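Local structure of ferredoxin (Trichomonas vaginalis, 1L5P) at residues 21-26 / 45-50; 25-28 / 33-36. The protein carries electrons through a single [2Fe-2S] cluster, linking pyruvate:ferredoxin oxidoreductase to hydrogenase in the hydrogenosome. One frame throughout, in Å; residues are numbered along the deposited sequence.

Overall arrangement
From the N terminus the chain lays down strands 2-7, 10-15 and the short 20-21, then helix 22-27, which both contacts share. Contact 2 comes first: residues 33-36 fold back on the helix end at 25-28, closing a short loop of four residues. The chain then runs through the cluster-binding loop, whose end with Cys-47 lies in residues 45-50; there contact 1 closes a longer loop that starts from the same helix, shares Val-25 and Leu-26, and contains the shorter one. Contact 1 joins helix, cluster and strand 48-53 near the chain's centre; contact 2 lies at the surface, where the segment leading to the cluster loop meets the helix end. Phe-23 CZ packs on Ala-34 CB at 3.6 Å.

Contact 1. Residues 21-26 / 45-50; sequences TLFTVL and GKCICK. With FES (Fe2/s2 (inorganic) cluster), chain D.
The ring of Phe-23 faces the iron-sulfur cluster and meets CB of the cluster ligand Cys-47 obliquely, nearest through CD1. Sulfide S2 lies over one face of the ring, with Phe-23 CE1 at 3.6 Å from it, while Phe-23 CD1 approaches Cys-47 CB at 3.5 Å. With CG anti to the backbone N (chi1 178°), the ring extends from the helix into this position. A flat hydrocarbon suits the place because it covers the sulfide and the cysteine methylene together. Thr-37 and Cys-78 also touch Phe-23.

Cys-47 points its CB toward the helix and turns SG aside to the cluster, where it binds FE2 at 2.4 Å; Cys-78 supplies the second protein ligand of this iron. Here the helix, the cluster loop and the sheet come together in the beta-grasp fold of the [2Fe-2S] ferredoxins, in which Cys-38, Cys-44, Cys-47 and Cys-78 hold the metals.

Farther along, strand 48-53 presents Cys-49 to the same helix. Its thiol is no cluster ligand but part of the buried interior: Leu-22 CD2 meets Cys-49 SG at 3.7 Å, one methyl branch against one sulfur. A compact, weakly polar side chain fits well against a branched leucine, which also packs on Ile-3 of strand 2-7. Thr-21 takes the N-cap position of the helix, and its OG1 is hydrogen-bonded to Thr-24 OG1 at 2.9 Å, either hydroxyl being able to donate.

Contact 2. Residues 25-28 / 33-36; sequences VLTE and SADD
Thr-27 makes the van der Waals contacts of this pair through a single methyl group, CG2, which reaches from the last turn of helix 22-27 to the chain at Ser-33 and Ala-34. Thr-27 CG2 lies 4.0 Å from Ser-33 C and equally far from Ala-34 N, so the methyl rests against the peptide link between the two residues. Beside that link, Ala-34 turns its CB toward the helix and meets Thr-27 CG2, methyl to methyl, also at 4.0 Å. These are ordinary van der Waals contacts, and they bury little surface. The small side chain of alanine lets the loop run close to the helix. Ser-33, in contrast, directs its CB away from the helix and takes part through its backbone, a suitable place for a small polar residue at the surface.

Such packing brings the segment leading into the cluster-binding loop of the [2Fe-2S] ferredoxin fold against the end of the helix, a few residues before the ligand Cys-38. Ala-34 CB itself comes within about 7 Å of the cluster, measured between nearest atoms.

Hydrogen bonding serves each side separately, with no such bond between the two segments. Thr-27 OG1, set between its backbone N and carbonyl carbon (chi1 54°), bonds to Phe-23 O one turn earlier in the helix, with a weak bond to Thr-24 O. A threonine thus suits this position twice over: its hydroxyl is spent on the helix backbone, while its methyl is directed across to the loop. On the other side, Ala-34 O is hydrogen-bonded to Thr-37 OG1.

Charge enters through Asp-36, whose OD2 forms a long, weak ion pair with Lys-46 NZ.

Contact 1. Residues 21-26 / 45-50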
# COMPACT_ATOMS: atom_id res chain seq x y z
N THR A 21 -4.94 0.52 -6.97
CA THR A 21 -4.63 0.38 -5.56
C THR A 21 -3.14 0.15 -5.43
O THR A 21 -2.50 -0.35 -6.36
CB THR A 21 -5.35 -0.80 -4.91
OG1 THR A 21 -4.81 -2.02 -5.43
CG2 THR A 21 -6.83 -0.73 -5.18
N LEU A 22 -2.60 0.50 -4.28
CA LEU A 22 -1.19 0.32 -4.01
C LEU A 22 -0.85 -1.16 -4.17
O LEU A 22 0.25 -1.52 -4.60
CB LEU A 22 -0.87 0.77 -2.59
CG LEU A 22 0.61 0.74 -2.25
CD1 LEU A 22 1.35 1.75 -3.12
CD2 LEU A 22 0.79 1.04 -0.79
N PHE A 23 -1.81 -2.00 -3.80
CA PHE A 23 -1.67 -3.46 -3.88
C PHE A 23 -1.42 -3.87 -5.32
O PHE A 23 -0.50 -4.63 -5.61
CB PHE A 23 -2.96 -4.14 -3.37
CG PHE A 23 -2.93 -5.64 -3.46
CD1 PHE A 23 -2.26 -6.41 -2.51
CD2 PHE A 23 -3.59 -6.30 -4.50
CE1 PHE A 23 -2.25 -7.81 -2.59
CE2 PHE A 23 -3.59 -7.70 -4.59
CZ PHE A 23 -2.92 -8.45 -3.63
N THR A 24 -2.26 -3.37 -6.22
CA THR A 24 -2.12 -3.68 -7.62
C THR A 24 -0.75 -3.25 -8.10
O THR A 24 -0.02 -4.03 -8.70
CB THR A 24 -3.17 -2.93 -8.43
OG1 THR A 24 -4.47 -3.32 -7.98
CG2 THR A 24 -3.03 -3.27 -9.92
N VAL A 25 -0.41 -2.00 -7.82
CA VAL A 25 0.86 -1.42 -8.21
C VAL A 25 2.03 -2.22 -7.63
O VAL A 25 2.96 -2.58 -8.35
CB VAL A 25 0.94 0.04 -7.72
CG1 VAL A 25 2.36 0.56 -7.81
CG2 VAL A 25 -0.02 0.89 -8.54
N LEU A 26 1.97 -2.50 -6.33
CA LEU A 26 3.03 -3.24 -5.66
C LEU A 26 3.18 -4.68 -6.13
O LEU A 26 4.28 -5.13 -6.44
CB LEU A 26 2.80 -3.24 -4.15
CG LEU A 26 3.02 -1.92 -3.42
CD1 LEU A 26 2.97 -2.16 -1.91
CD2 LEU A 26 4.37 -1.32 -3.83
N GLY A 45 -5.88 -9.23 5.10
CA GLY A 45 -4.95 -8.43 5.88
C GLY A 45 -3.48 -8.81 5.71
O GLY A 45 -2.67 -8.63 6.62
N LYS A 46 -3.13 -9.31 4.54
CA LYS A 46 -1.75 -9.71 4.31
C LYS A 46 -0.93 -8.70 3.52
O LYS A 46 0.30 -8.73 3.55
CB LYS A 46 -1.72 -11.07 3.58
CG LYS A 46 -2.65 -12.11 4.18
CD LYS A 46 -1.89 -13.36 4.58
CE LYS A 46 -2.00 -14.43 3.51
NZ LYS A 46 -2.51 -15.72 4.05
N CYS A 47 -1.60 -7.78 2.82
CA CYS A 47 -0.91 -6.77 2.02
C CYS A 47 -0.38 -5.61 2.84
O CYS A 47 -0.40 -4.47 2.39
CB CYS A 47 -1.87 -6.22 0.98
SG CYS A 47 -3.27 -5.44 1.74
N ILE A 48 0.13 -5.91 4.02
CA ILE A 48 0.66 -4.88 4.91
C ILE A 48 1.89 -4.15 4.39
O ILE A 48 2.82 -4.77 3.88
CB ILE A 48 1.01 -5.47 6.27
CG1 ILE A 48 -0.27 -5.83 7.02
CG2 ILE A 48 1.85 -4.48 7.06
CD1 ILE A 48 -1.15 -4.63 7.29
N CYS A 49 1.89 -2.84 4.53
CA CYS A 49 3.02 -2.01 4.13
C CYS A 49 3.06 -0.85 5.11
O CYS A 49 2.17 -0.74 5.96
CB CYS A 49 2.83 -1.50 2.72
SG CYS A 49 1.45 -0.42 2.55
N LYS A 50 4.06 0.01 5.01
CA LYS A 50 4.14 1.14 5.94
C LYS A 50 4.17 2.46 5.21
O LYS A 50 5.01 2.68 4.34
CB LYS A 50 5.37 1.02 6.83
CG LYS A 50 5.12 0.31 8.14
CD LYS A 50 5.81 -1.03 8.19
CE LYS A 50 7.31 -0.87 8.34
NZ LYS A 50 8.08 -2.05 7.86
FE1 FES D . -6.24 -9.18 1.38
FE2 FES D . -5.28 -6.65 1.07
S1 FES D . -6.45 -7.45 2.80
S2 FES D . -5.05 -8.38 -0.36

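Contact 2. Residues 25-28 / 33-36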
# COMPACT_ATOMS: atom_id res chain seq x y z
N VAL A 25 -0.41 -2.00 -7.82
CA VAL A 25 0.86 -1.42 -8.21
C VAL A 25 2.03 -2.22 -7.63
O VAL A 25 2.96 -2.58 -8.35
CB VAL A 25 0.94 0.04 -7.72
CG1 VAL A 25 2.36 0.56 -7.81
CG2 VAL A 25 -0.02 0.89 -8.54
N LEU A 26 1.97 -2.50 -6.33
CA LEU A 26 3.03 -3.24 -5.66
C LEU A 26 3.18 -4.68 -6.13
O LEU A 26 4.28 -5.13 -6.44
CB LEU A 26 2.80 -3.24 -4.15
CG LEU A 26 3.02 -1.92 -3.42
CD1 LEU A 26 2.97 -2.16 -1.91
CD2 LEU A 26 4.37 -1.32 -3.83
N THR A 27 2.06 -5.40 -6.18
CA THR A 27 2.10 -6.80 -6.59
C THR A 27 2.46 -6.98 -8.06
O THR A 27 3.17 -7.92 -8.40
CB THR A 27 0.76 -7.52 -6.32
OG1 THR A 27 -0.31 -6.79 -6.94
CG2 THR A 27 0.50 -7.64 -4.83
N GLU A 28 1.98 -6.09 -8.93
CA GLU A 28 2.28 -6.20 -10.35
C GLU A 28 3.73 -5.81 -10.67
O GLU A 28 4.17 -5.92 -11.81
CB GLU A 28 1.32 -5.34 -11.16
CG GLU A 28 0.16 -6.12 -11.74
CD GLU A 28 -1.01 -5.23 -12.13
OE1 GLU A 28 -2.17 -5.68 -11.99
OE2 GLU A 28 -0.78 -4.09 -12.59
N SER A 33 3.73 -9.94 -2.97
CA SER A 33 3.07 -11.13 -3.52
C SER A 33 1.57 -11.14 -3.25
O SER A 33 1.13 -10.72 -2.18
CB SER A 33 3.70 -12.40 -2.92
OG SER A 33 2.87 -12.97 -1.93
N ALA A 34 0.80 -11.61 -4.22
CA ALA A 34 -0.65 -11.67 -4.10
C ALA A 34 -1.09 -13.10 -3.77
O ALA A 34 -2.28 -13.42 -3.75
CB ALA A 34 -1.30 -11.20 -5.40
N ASP A 35 -0.11 -13.95 -3.50
CA ASP A 35 -0.35 -15.35 -3.19
C ASP A 35 -0.98 -15.54 -1.82
O ASP A 35 -0.53 -14.93 -0.85
CB ASP A 35 0.97 -16.11 -3.24
CG ASP A 35 0.80 -17.54 -3.67
OD1 ASP A 35 0.97 -18.45 -2.83
OD2 ASP A 35 0.51 -17.76 -4.87
N ASP A 36 -1.99 -16.39 -1.72
CA ASP A 36 -2.63 -16.64 -0.44
C ASP A 36 -3.28 -15.39 0.16
O ASP A 36 -3.55 -15.33 1.35
CB ASP A 36 -1.60 -17.21 0.55
CG ASP A 36 -2.01 -18.56 1.12
OD1 ASP A 36 -1.75 -19.60 0.46
OD2 ASP A 36 -2.60 -18.58 2.23